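Local coordinates for phosphogluconate dehydrogenase NAD-binding putative C-terminal domain-containing protein (Sinorhizobium meliloti, PDB 4EZB), which is of unknown function but is probably an oxidoreductase, with a Rossmann-type N-terminal domain followed by an all-helical C-terminal domain, at residues V221-L226 with D237-A242; R248-G253 with R303-V308; M201-E206 with E282-A287; T258-A263 with P275-A280. All coordinates share one frame; numbering follows the deposited sequence.

In the fold
The four contacts all lie in the helical part of the chain, and three of them use the long helix 238-268: contact 1 at its start, contact 2 further on and contact 4 near its end. Contact 3 instead joins helix 190-218 to helix 275-291. Its centre is about 8 Å from that of contact 4, and the two are tied by a salt bridge between Lys203 NZ and Glu259 OE1, 2.6 Å apart. Contact 2, centred about 11 Å from contact 3, touches it, with a probable hydrogen bond between Thr249 OG1 and Glu206 OE2. Contacts 1 and 4 have centres about 24 Å apart. Contacts 1, 3 and 4 also touch the second subunit.

Contact 1: V221-L226 with D237-A242; sequences VTERIL and DWRDVA
A salt bridge between Glu223 and Arg239, backed by a leucine, joins the first turn of helix 222-232 to that of helix 238-268; the two axes come within 11.4 Å here, at an angle of 115°. Arg239 meets the carboxylate side-on and spends both bonds on one oxygen: NH2 lies 2.6 Å from Glu223 OE1, while NE reaches the same OE1 at 3.0 Å through a more bent bond to the syn lone pair of that oxygen. The oxygen lies in the guanidinium plane. The arginine chain, extended from CG to NE, spans the gap, and the glutamate, bent at chi2 (-52°), folds back to meet it. Both helices belong to the helical domain that follows the Rossmann-type domain, and the contact closes the short connection between them. Leu226 CB lies over one face of the guanidinium, 3.6 Å from Arg239 NH2. Deeper in, Leu226 CD2 comes to 4.1 Å from Trp238 O. Asp237, the N-cap of helix 238-268, accepts from Asp240 N with its OD1 and thereby caps the turn that carries Arg239. Beyond the two segments, Arg239 NH2 pairs with Asp227, and Glu223 OE2 bonds to the hydroxyl of Tyr302. A methionine in place of Arg239 would probably leave the Glu223 and Asp227 carboxylates without their shared positive mate.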
# COMPACT_ATOMS: atom_id res chain seq x y z
N VAL A 221 18.34 -7.87 -1.64
CA VAL A 221 18.36 -6.50 -2.21
C VAL A 221 17.56 -5.48 -1.38
O VAL A 221 16.99 -4.54 -1.92
CB VAL A 221 17.81 -6.48 -3.68
CG1 VAL A 221 18.68 -7.31 -4.63
CG2 VAL A 221 16.35 -6.92 -3.75
N THR A 222 17.52 -5.67 -0.05
CA THR A 222 16.66 -4.86 0.84
C THR A 222 16.98 -3.38 0.80
O THR A 222 16.07 -2.57 0.59
CB THR A 222 16.72 -5.36 2.29
OG1 THR A 222 16.37 -6.74 2.31
CG2 THR A 222 15.71 -4.60 3.16
N GLU A 223 18.26 -3.05 1.00
CA GLU A 223 18.74 -1.67 0.98
C GLU A 223 18.51 -1.03 -0.36
O GLU A 223 18.19 0.16 -0.44
CB GLU A 223 20.24 -1.59 1.34
CG GLU A 223 20.55 -1.87 2.81
CD GLU A 223 19.72 -1.02 3.77
OE1 GLU A 223 19.57 0.19 3.52
OE2 GLU A 223 19.21 -1.57 4.77
N ARG A 224 18.65 -1.82 -1.43
CA ARG A 224 18.42 -1.25 -2.76
C ARG A 224 16.98 -0.94 -3.03
O ARG A 224 16.66 0.06 -3.71
CB ARG A 224 19.02 -2.12 -3.86
CG ARG A 224 20.50 -1.87 -4.01
CD ARG A 224 21.01 -2.44 -5.30
NE ARG A 224 22.43 -2.74 -5.17
CZ ARG A 224 23.39 -1.95 -5.64
NH1 ARG A 224 23.06 -0.83 -6.27
NH2 ARG A 224 24.67 -2.27 -5.48
N ILE A 225 16.09 -1.79 -2.50
CA ILE A 225 14.67 -1.57 -2.62
C ILE A 225 14.21 -0.37 -1.76
O ILE A 225 13.30 0.33 -2.14
CB ILE A 225 13.88 -2.83 -2.21
CG1 ILE A 225 13.84 -3.86 -3.35
CG2 ILE A 225 12.46 -2.46 -1.81
CD1 ILE A 225 12.96 -3.44 -4.52
N LEU A 226 14.79 -0.19 -0.59
CA LEU A 226 14.51 1.01 0.21
C LEU A 226 14.97 2.26 -0.53
O LEU A 226 14.25 3.25 -0.58
CB LEU A 226 15.10 0.89 1.62
CG LEU A 226 14.22 0.01 2.51
CD1 LEU A 226 14.93 -0.57 3.73
CD2 LEU A 226 12.94 0.75 2.92
N ASP A 237 11.16 9.75 4.72
CA ASP A 237 12.30 8.87 5.02
C ASP A 237 11.75 7.46 5.23
O ASP A 237 11.11 7.17 6.25
CB ASP A 237 13.08 9.36 6.25
CG ASP A 237 14.28 8.48 6.57
OD1 ASP A 237 14.18 7.23 6.55
OD2 ASP A 237 15.35 9.04 6.88
N TRP A 238 11.97 6.60 4.25
CA TRP A 238 11.27 5.31 4.22
C TRP A 238 11.82 4.30 5.21
O TRP A 238 11.15 3.32 5.56
CB TRP A 238 11.24 4.77 2.80
CG TRP A 238 10.23 5.53 2.03
CD1 TRP A 238 10.42 6.71 1.35
CD2 TRP A 238 8.85 5.21 1.90
NE1 TRP A 238 9.23 7.13 0.80
CE2 TRP A 238 8.25 6.23 1.12
CE3 TRP A 238 8.05 4.15 2.37
CZ2 TRP A 238 6.88 6.21 0.78
CZ3 TRP A 238 6.69 4.14 2.05
CH2 TRP A 238 6.12 5.16 1.25
N ARG A 239 13.04 4.54 5.66
CA ARG A 239 13.63 3.67 6.67
C ARG A 239 12.99 3.95 8.04
O ARG A 239 12.63 3.01 8.75
CB ARG A 239 15.16 3.78 6.67
CG ARG A 239 15.76 3.09 5.44
CD ARG A 239 17.24 3.42 5.27
NE ARG A 239 17.88 2.61 4.23
CZ ARG A 239 17.87 2.89 2.93
NH1 ARG A 239 17.22 3.95 2.47
NH2 ARG A 239 18.49 2.09 2.08
N ASP A 240 12.80 5.23 8.37
CA ASP A 240 11.99 5.63 9.53
C ASP A 240 10.58 5.08 9.42
O ASP A 240 10.03 4.59 10.40
CB ASP A 240 11.90 7.15 9.65
CG ASP A 240 13.23 7.79 9.98
OD1 ASP A 240 14.19 7.10 10.40
OD2 ASP A 240 13.32 9.02 9.82
N VAL A 241 9.98 5.13 8.24
CA VAL A 241 8.64 4.54 8.08
C VAL A 241 8.62 3.05 8.36
O VAL A 241 7.68 2.54 9.00
CB VAL A 241 8.04 4.86 6.68
CG1 VAL A 241 6.74 4.07 6.45
CG2 VAL A 241 7.81 6.36 6.55
N ALA A 242 9.62 2.34 7.86
CA ALA A 242 9.68 0.87 8.03
C ALA A 242 10.02 0.49 9.46
O ALA A 242 9.48 -0.47 9.97
CB ALA A 242 10.68 0.25 7.06

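Contact 2: R248-G253 with R303-V308; sequences RTFEHG and RGFVPV
Phe250 and Phe305 form an aromatic pair in the helical C-terminal domain, where the middle of helix 238-268 faces the C-terminal helix 301-312. The contact is small, burying 80 Å² in all, and rests on these two side chains alone. Both leave their helices toward the opposite segment, yet they cross at about a right angle. The rings meet obliquely, with planes 40° apart and centroids separated by 5.8 Å. Because CG of Phe250 stands anti to its own backbone nitrogen (chi1 176°), its CB and CG are the atoms nearest Phe305. In Phe305 CG stands beside the backbone nitrogen (chi1 -53°), which carries the ring toward helix 238-268. The pair is part of a larger apolar cluster: Leu296, from the connection between helices 275-291 and 301-312, packs on both phenylalanines, Val298 packs on Phe250, and Met291 and Leu246 pack on Phe305. A single atom of the Phe305 ring makes the closest approach: Phe305 CE1 comes to 3.8 Å from Phe250 CB and to 3.9 Å from Phe250 CG.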
# COMPACT_ATOMS: atom_id res chain seq x y z
N ARG A 248 5.23 -1.45 15.01
CA ARG A 248 3.80 -1.51 15.23
C ARG A 248 3.23 -2.91 14.96
O ARG A 248 2.40 -3.40 15.74
CB ARG A 248 3.10 -0.46 14.35
CG ARG A 248 2.23 0.52 15.10
CD ARG A 248 2.99 1.48 16.00
NE ARG A 248 2.21 1.77 17.20
CZ ARG A 248 1.19 2.63 17.27
NH1 ARG A 248 0.82 3.33 16.19
NH2 ARG A 248 0.53 2.80 18.41
N THR A 249 3.65 -3.55 13.87
CA THR A 249 3.26 -4.94 13.58
C THR A 249 3.77 -5.89 14.68
O THR A 249 3.05 -6.80 15.09
CB THR A 249 3.81 -5.45 12.23
OG1 THR A 249 3.61 -4.46 11.22
CG2 THR A 249 3.12 -6.77 11.80
N PHE A 250 5.00 -5.66 15.14
CA PHE A 250 5.58 -6.48 16.20
C PHE A 250 4.72 -6.39 17.47
O PHE A 250 4.16 -7.40 17.93
CB PHE A 250 7.04 -6.06 16.49
CG PHE A 250 7.68 -6.80 17.64
CD1 PHE A 250 7.73 -8.19 17.67
CD2 PHE A 250 8.27 -6.10 18.69
CE1 PHE A 250 8.33 -8.87 18.72
CE2 PHE A 250 8.87 -6.78 19.75
CZ PHE A 250 8.90 -8.16 19.76
N GLU A 251 4.58 -5.17 17.99
CA GLU A 251 3.91 -4.93 19.26
C GLU A 251 2.40 -5.16 19.19
O GLU A 251 1.87 -6.01 19.89
CB GLU A 251 4.24 -3.52 19.76
CG GLU A 251 4.35 -3.44 21.28
CD GLU A 251 4.42 -2.01 21.80
OE1 GLU A 251 4.39 -1.06 20.98
OE2 GLU A 251 4.49 -1.84 23.04
N HIS A 252 1.70 -4.43 18.32
CA HIS A 252 0.23 -4.43 18.33
C HIS A 252 -0.40 -5.17 17.16
O HIS A 252 -1.54 -4.89 16.80
CB HIS A 252 -0.32 -2.99 18.35
CG HIS A 252 0.35 -2.08 19.33
ND1 HIS A 252 1.15 -1.03 18.95
CD2 HIS A 252 0.34 -2.07 20.69
CE1 HIS A 252 1.61 -0.40 20.02
NE2 HIS A 252 1.13 -1.02 21.09
N GLY A 253 0.33 -6.10 16.57
CA GLY A 253 -0.14 -6.76 15.34
C GLY A 253 -1.53 -7.35 15.45
O GLY A 253 -2.32 -7.29 14.50
N ARG A 303 16.11 -3.39 10.04
CA ARG A 303 17.33 -4.19 10.02
C ARG A 303 17.18 -5.41 10.92
O ARG A 303 17.63 -6.48 10.56
CB ARG A 303 18.55 -3.36 10.42
CG ARG A 303 18.95 -2.35 9.35
CD ARG A 303 19.98 -1.37 9.89
NE ARG A 303 20.40 -0.38 8.89
CZ ARG A 303 19.83 0.82 8.71
NH1 ARG A 303 18.79 1.22 9.45
NH2 ARG A 303 20.29 1.64 7.75
N GLY A 304 16.48 -5.25 12.05
CA GLY A 304 16.13 -6.35 12.94
C GLY A 304 14.97 -7.21 12.48
O GLY A 304 15.12 -8.43 12.38
N PHE A 305 13.81 -6.61 12.18
CA PHE A 305 12.59 -7.39 11.85
C PHE A 305 12.64 -8.15 10.51
O PHE A 305 12.12 -9.29 10.39
CB PHE A 305 11.33 -6.49 11.84
CG PHE A 305 11.12 -5.68 13.09
CD1 PHE A 305 10.87 -6.29 14.31
CD2 PHE A 305 11.15 -4.29 13.04
CE1 PHE A 305 10.68 -5.53 15.46
CE2 PHE A 305 10.97 -3.53 14.18
CZ PHE A 305 10.74 -4.15 15.40
N VAL A 306 13.21 -7.50 9.50
CA VAL A 306 13.10 -7.98 8.13
C VAL A 306 13.74 -9.36 7.96
O VAL A 306 13.13 -10.25 7.36
CB VAL A 306 13.57 -6.92 7.09
CG1 VAL A 306 13.67 -7.51 5.70
CG2 VAL A 306 12.58 -5.76 7.05
N PRO A 307 14.96 -9.58 8.52
CA PRO A 307 15.54 -10.93 8.37
C PRO A 307 14.70 -12.01 9.04
O PRO A 307 14.62 -13.15 8.57
CB PRO A 307 16.92 -10.81 9.01
CG PRO A 307 17.25 -9.36 8.84
CD PRO A 307 15.95 -8.62 9.01
N VAL A 308 14.03 -11.62 10.12
CA VAL A 308 13.18 -12.55 10.82
C VAL A 308 11.96 -12.89 9.96
O VAL A 308 11.68 -14.08 9.75
CB VAL A 308 12.83 -12.09 12.24
CG1 VAL A 308 11.69 -12.94 12.81
CG2 VAL A 308 14.06 -12.20 13.13

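Contact 3: M201-E206 with E282-A287; sequences MIKGVE and ETIAAA
Ile284, the residue most buried by this contact, projects from helix 275-291 onto Lys203 and Glu206 of helix 190-218, which stand nearly one helical turn apart. Its extended branch, with CD1 carried outward from CG1 (chi2 164°), ends between them. There CD1 lies 3.5 Å from the backbone oxygen Lys203 O and 3.7 Å from Lys203 CG, so the methyl rests on both the main chain and the aliphatic root of the lysine. The lysine bends at chi2 and sends its amino group elsewhere, to a salt bridge with Glu259. Glu206 presents the flat of its carboxylate: Ile284 CD1 sits 3.7 Å from Glu206 CD, almost straight above the plane. On that same face Ile284 CG2 lies 3.9 Å from Glu206 OE2. With CG anti to the backbone nitrogen (chi1 170°) and the rest of the chain extended, the glutamate reaches past the isoleucine to side chains of helix 238-268. Its two oxygens, although buried, both have partners there: OE1 a salt bridge to Arg256, and OE2 probably a short hydrogen bond with Thr249 OG1. Ile284 thus lies against one face of a buried carboxylate. A leucine at Glu206 would probably leave the Arg256 guanidinium without this negative mate and remove one polar partner of the Thr249 hydroxyl. Helix 238-268 completes the arrangement, with Val257 packing on Ile284 and Met260 on Lys203, while Thr283 touches Ala207 and Ile210 of helix 190-218 as well as Pro275 of the second subunit.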
# COMPACT_ATOMS: atom_id res chain seq x y z
N MSE A 201 -5.09 3.10 4.27
CA MSE A 201 -3.83 3.68 3.82
C MSE A 201 -2.71 3.36 4.78
O MSE A 201 -1.61 3.00 4.37
CB MSE A 201 -4.01 5.19 3.74
CG MSE A 201 -4.78 5.59 2.48
SE MSE A 201 -3.86 5.03 0.82
CE MSE A 201 -1.99 5.58 1.18
N ILE A 202 -3.00 3.46 6.07
CA ILE A 202 -1.97 3.36 7.09
C ILE A 202 -1.49 1.92 7.25
O ILE A 202 -0.31 1.65 7.19
CB ILE A 202 -2.47 3.95 8.44
CG1 ILE A 202 -2.85 5.45 8.28
CG2 ILE A 202 -1.42 3.72 9.52
CD1 ILE A 202 -3.47 6.11 9.51
N LYS A 203 -2.42 1.00 7.42
CA LYS A 203 -2.11 -0.42 7.51
C LYS A 203 -1.79 -1.09 6.17
O LYS A 203 -1.16 -2.18 6.14
CB LYS A 203 -3.29 -1.15 8.17
CG LYS A 203 -3.19 -1.24 9.69
CD LYS A 203 -3.65 0.02 10.39
CE LYS A 203 -4.23 -0.29 11.77
NZ LYS A 203 -5.00 0.91 12.19
N GLY A 204 -2.27 -0.48 5.10
CA GLY A 204 -1.96 -0.89 3.75
C GLY A 204 -0.49 -0.65 3.52
O GLY A 204 0.22 -1.53 3.04
N VAL A 205 -0.02 0.53 3.86
CA VAL A 205 1.39 0.81 3.75
C VAL A 205 2.29 -0.10 4.58
O VAL A 205 3.39 -0.48 4.14
CB VAL A 205 1.70 2.27 4.15
CG1 VAL A 205 3.19 2.44 4.42
CG2 VAL A 205 1.30 3.21 3.02
N GLU A 206 1.86 -0.40 5.80
CA GLU A 206 2.59 -1.28 6.68
C GLU A 206 2.68 -2.69 6.07
O GLU A 206 3.73 -3.32 6.08
CB GLU A 206 1.84 -1.32 8.02
CG GLU A 206 2.27 -2.36 9.04
CD GLU A 206 1.32 -2.41 10.25
OE1 GLU A 206 0.33 -1.65 10.29
OE2 GLU A 206 1.53 -3.24 11.18
N GLU A 282 -4.54 -10.00 6.51
CA GLU A 282 -3.80 -11.26 6.43
C GLU A 282 -2.29 -11.05 6.67
O GLU A 282 -1.66 -11.78 7.45
CB GLU A 282 -4.03 -11.93 5.08
CG GLU A 282 -2.88 -12.88 4.70
CD GLU A 282 -3.22 -13.89 3.62
OE1 GLU A 282 -2.29 -14.65 3.24
OE2 GLU A 282 -4.38 -13.93 3.16
N THR A 283 -1.72 -10.06 5.99
CA THR A 283 -0.28 -9.84 6.00
C THR A 283 0.22 -9.45 7.37
O THR A 283 1.21 -10.02 7.85
CB THR A 283 0.14 -8.76 4.98
OG1 THR A 283 -0.25 -9.18 3.66
CG2 THR A 283 1.68 -8.54 5.00
N ILE A 284 -0.45 -8.48 7.97
CA ILE A 284 -0.08 -8.00 9.31
C ILE A 284 -0.20 -9.13 10.37
O ILE A 284 0.68 -9.28 11.23
CB ILE A 284 -0.90 -6.74 9.67
CG1 ILE A 284 -0.47 -5.56 8.81
CG2 ILE A 284 -0.77 -6.39 11.15
CD1 ILE A 284 -1.46 -4.41 8.82
N ALA A 285 -1.25 -9.94 10.26
CA ALA A 285 -1.44 -11.10 11.16
C ALA A 285 -0.37 -12.16 10.95
O ALA A 285 0.18 -12.68 11.93
CB ALA A 285 -2.81 -11.72 10.97
N ALA A 286 -0.10 -12.49 9.69
CA ALA A 286 0.96 -13.45 9.37
C ALA A 286 2.29 -12.97 9.90
O ALA A 286 3.05 -13.76 10.44
CB ALA A 286 1.04 -13.66 7.86
N ALA A 287 2.57 -11.67 9.76
CA ALA A 287 3.85 -11.08 10.15
C ALA A 287 4.01 -10.98 11.66
O ALA A 287 5.09 -11.25 12.21
CB ALA A 287 4.05 -9.72 9.50

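Contact 4: T258-A263 with P275-A280; sequences TEMTEA and PMSRAA
Ser277 is the first residue along 275-280 to meet the other segment, and its partner is selenomethionine Met260. The serine backbone carries much of this meeting: Met260 CG lies 3.3 Å from Ser277 O, and Met260 CE stands 3.8 Å from Ser277 CA. The next residue, Arg278, starts away from the other helix but bends at chi2 (-81°), and the end of its chain returns to it. There NH1 comes to 3.6 Å from Thr261 CG2, which meets the guanidinium at its edge, near the plane. This is a van der Waals touch; the charge is answered at NE by Glu268. Ala280, one turn on from Ser277, receives the end of the selenomethionine: its CB is 3.4 Å from Met260 CE, tighter than carbons usually pack. The bend of Met260 at chi2 (48°) brings this methyl against both Ser277 CA and Ala280 CB. The two segments run antiparallel, their axes 8.5 Å apart at closest and at 158°, as the arms of a helical hairpin formed by helices 238-268 and 275-291. Helix 190-218 lies against this hairpin, with Lys203 on Met260, Val200 on Ser277 and Ala207 on Ala280. At the start of helix 275-291, Glu211 of the second subunit accepts from the backbone nitrogens of Met276 and Ser277.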
# COMPACT_ATOMS: atom_id res chain seq x y z
N THR A 258 -7.49 -6.65 13.74
CA THR A 258 -8.91 -6.40 14.02
C THR A 258 -9.38 -5.13 13.31
O THR A 258 -10.33 -5.18 12.54
CB THR A 258 -9.21 -6.28 15.53
OG1 THR A 258 -8.34 -7.15 16.27
CG2 THR A 258 -10.66 -6.65 15.81
N GLU A 259 -8.70 -4.01 13.57
CA GLU A 259 -8.95 -2.73 12.87
C GLU A 259 -9.03 -2.87 11.34
O GLU A 259 -9.85 -2.20 10.70
CB GLU A 259 -7.86 -1.71 13.23
CG GLU A 259 -7.72 -1.40 14.71
CD GLU A 259 -6.48 -0.60 15.03
OE1 GLU A 259 -6.25 0.44 14.38
OE2 GLU A 259 -5.72 -1.01 15.94
N MSE A 260 -8.18 -3.73 10.77
CA MSE A 260 -8.17 -4.03 9.32
C MSE A 260 -9.36 -4.86 8.90
O MSE A 260 -9.97 -4.57 7.86
CB MSE A 260 -6.87 -4.73 8.89
CG MSE A 260 -6.47 -4.38 7.45
SE MSE A 260 -6.55 -2.44 7.10
CE MSE A 260 -5.65 -2.30 5.35
N THR A 261 -9.71 -5.88 9.69
CA THR A 261 -10.87 -6.74 9.42
C THR A 261 -12.17 -5.95 9.39
O THR A 261 -13.04 -6.20 8.55
CB THR A 261 -10.99 -7.89 10.44
OG1 THR A 261 -9.71 -8.47 10.70
CG2 THR A 261 -11.96 -8.98 9.93
N GLU A 262 -12.29 -4.99 10.30
CA GLU A 262 -13.45 -4.11 10.36
C GLU A 262 -13.48 -3.23 9.12
O GLU A 262 -14.54 -3.04 8.52
CB GLU A 262 -13.42 -3.26 11.62
CG GLU A 262 -13.77 -4.02 12.90
CD GLU A 262 -13.01 -3.51 14.11
OE1 GLU A 262 -12.50 -2.36 14.08
OE2 GLU A 262 -12.90 -4.27 15.10
N ALA A 263 -12.31 -2.69 8.74
CA ALA A 263 -12.20 -1.81 7.57
C ALA A 263 -12.63 -2.48 6.25
O ALA A 263 -13.33 -1.85 5.44
CB ALA A 263 -10.82 -1.20 7.47
N PRO A 275 -10.19 -6.05 -1.59
CA PRO A 275 -9.03 -6.98 -1.58
C PRO A 275 -7.77 -6.43 -0.94
O PRO A 275 -7.00 -7.21 -0.36
CB PRO A 275 -8.82 -7.29 -3.07
CG PRO A 275 -9.45 -6.14 -3.80
CD PRO A 275 -10.61 -5.73 -2.97
N MSE A 276 -7.55 -5.12 -1.00
CA MSE A 276 -6.34 -4.54 -0.38
C MSE A 276 -6.45 -4.64 1.11
O MSE A 276 -5.51 -5.08 1.79
CB MSE A 276 -6.09 -3.07 -0.75
CG MSE A 276 -5.85 -2.87 -2.24
SE MSE A 276 -4.26 -3.91 -2.83
CE MSE A 276 -2.77 -2.90 -2.00
N SER A 277 -7.61 -4.26 1.65
CA SER A 277 -7.84 -4.35 3.09
C SER A 277 -7.77 -5.78 3.58
O SER A 277 -7.25 -6.03 4.66
CB SER A 277 -9.21 -3.79 3.46
OG SER A 277 -9.22 -2.40 3.18
N ARG A 278 -8.34 -6.71 2.82
CA ARG A 278 -8.30 -8.11 3.27
C ARG A 278 -6.85 -8.65 3.24
O ARG A 278 -6.42 -9.31 4.18
CB ARG A 278 -9.23 -8.98 2.43
CG ARG A 278 -10.72 -8.74 2.65
CD ARG A 278 -11.21 -9.46 3.89
NE ARG A 278 -12.64 -9.25 4.12
CZ ARG A 278 -13.23 -9.33 5.31
NH1 ARG A 278 -12.52 -9.61 6.40
NH2 ARG A 278 -14.53 -9.11 5.41
N ALA A 279 -6.10 -8.33 2.18
CA ALA A 279 -4.73 -8.84 2.03
C ALA A 279 -3.84 -8.22 3.11
O ALA A 279 -3.00 -8.91 3.66
CB ALA A 279 -4.18 -8.56 0.64
N ALA A 280 -4.07 -6.94 3.44
CA ALA A 280 -3.24 -6.27 4.45
C ALA A 280 -3.41 -6.87 5.87
O ALA A 280 -2.41 -7.14 6.57
CB ALA A 280 -3.48 -4.78 4.44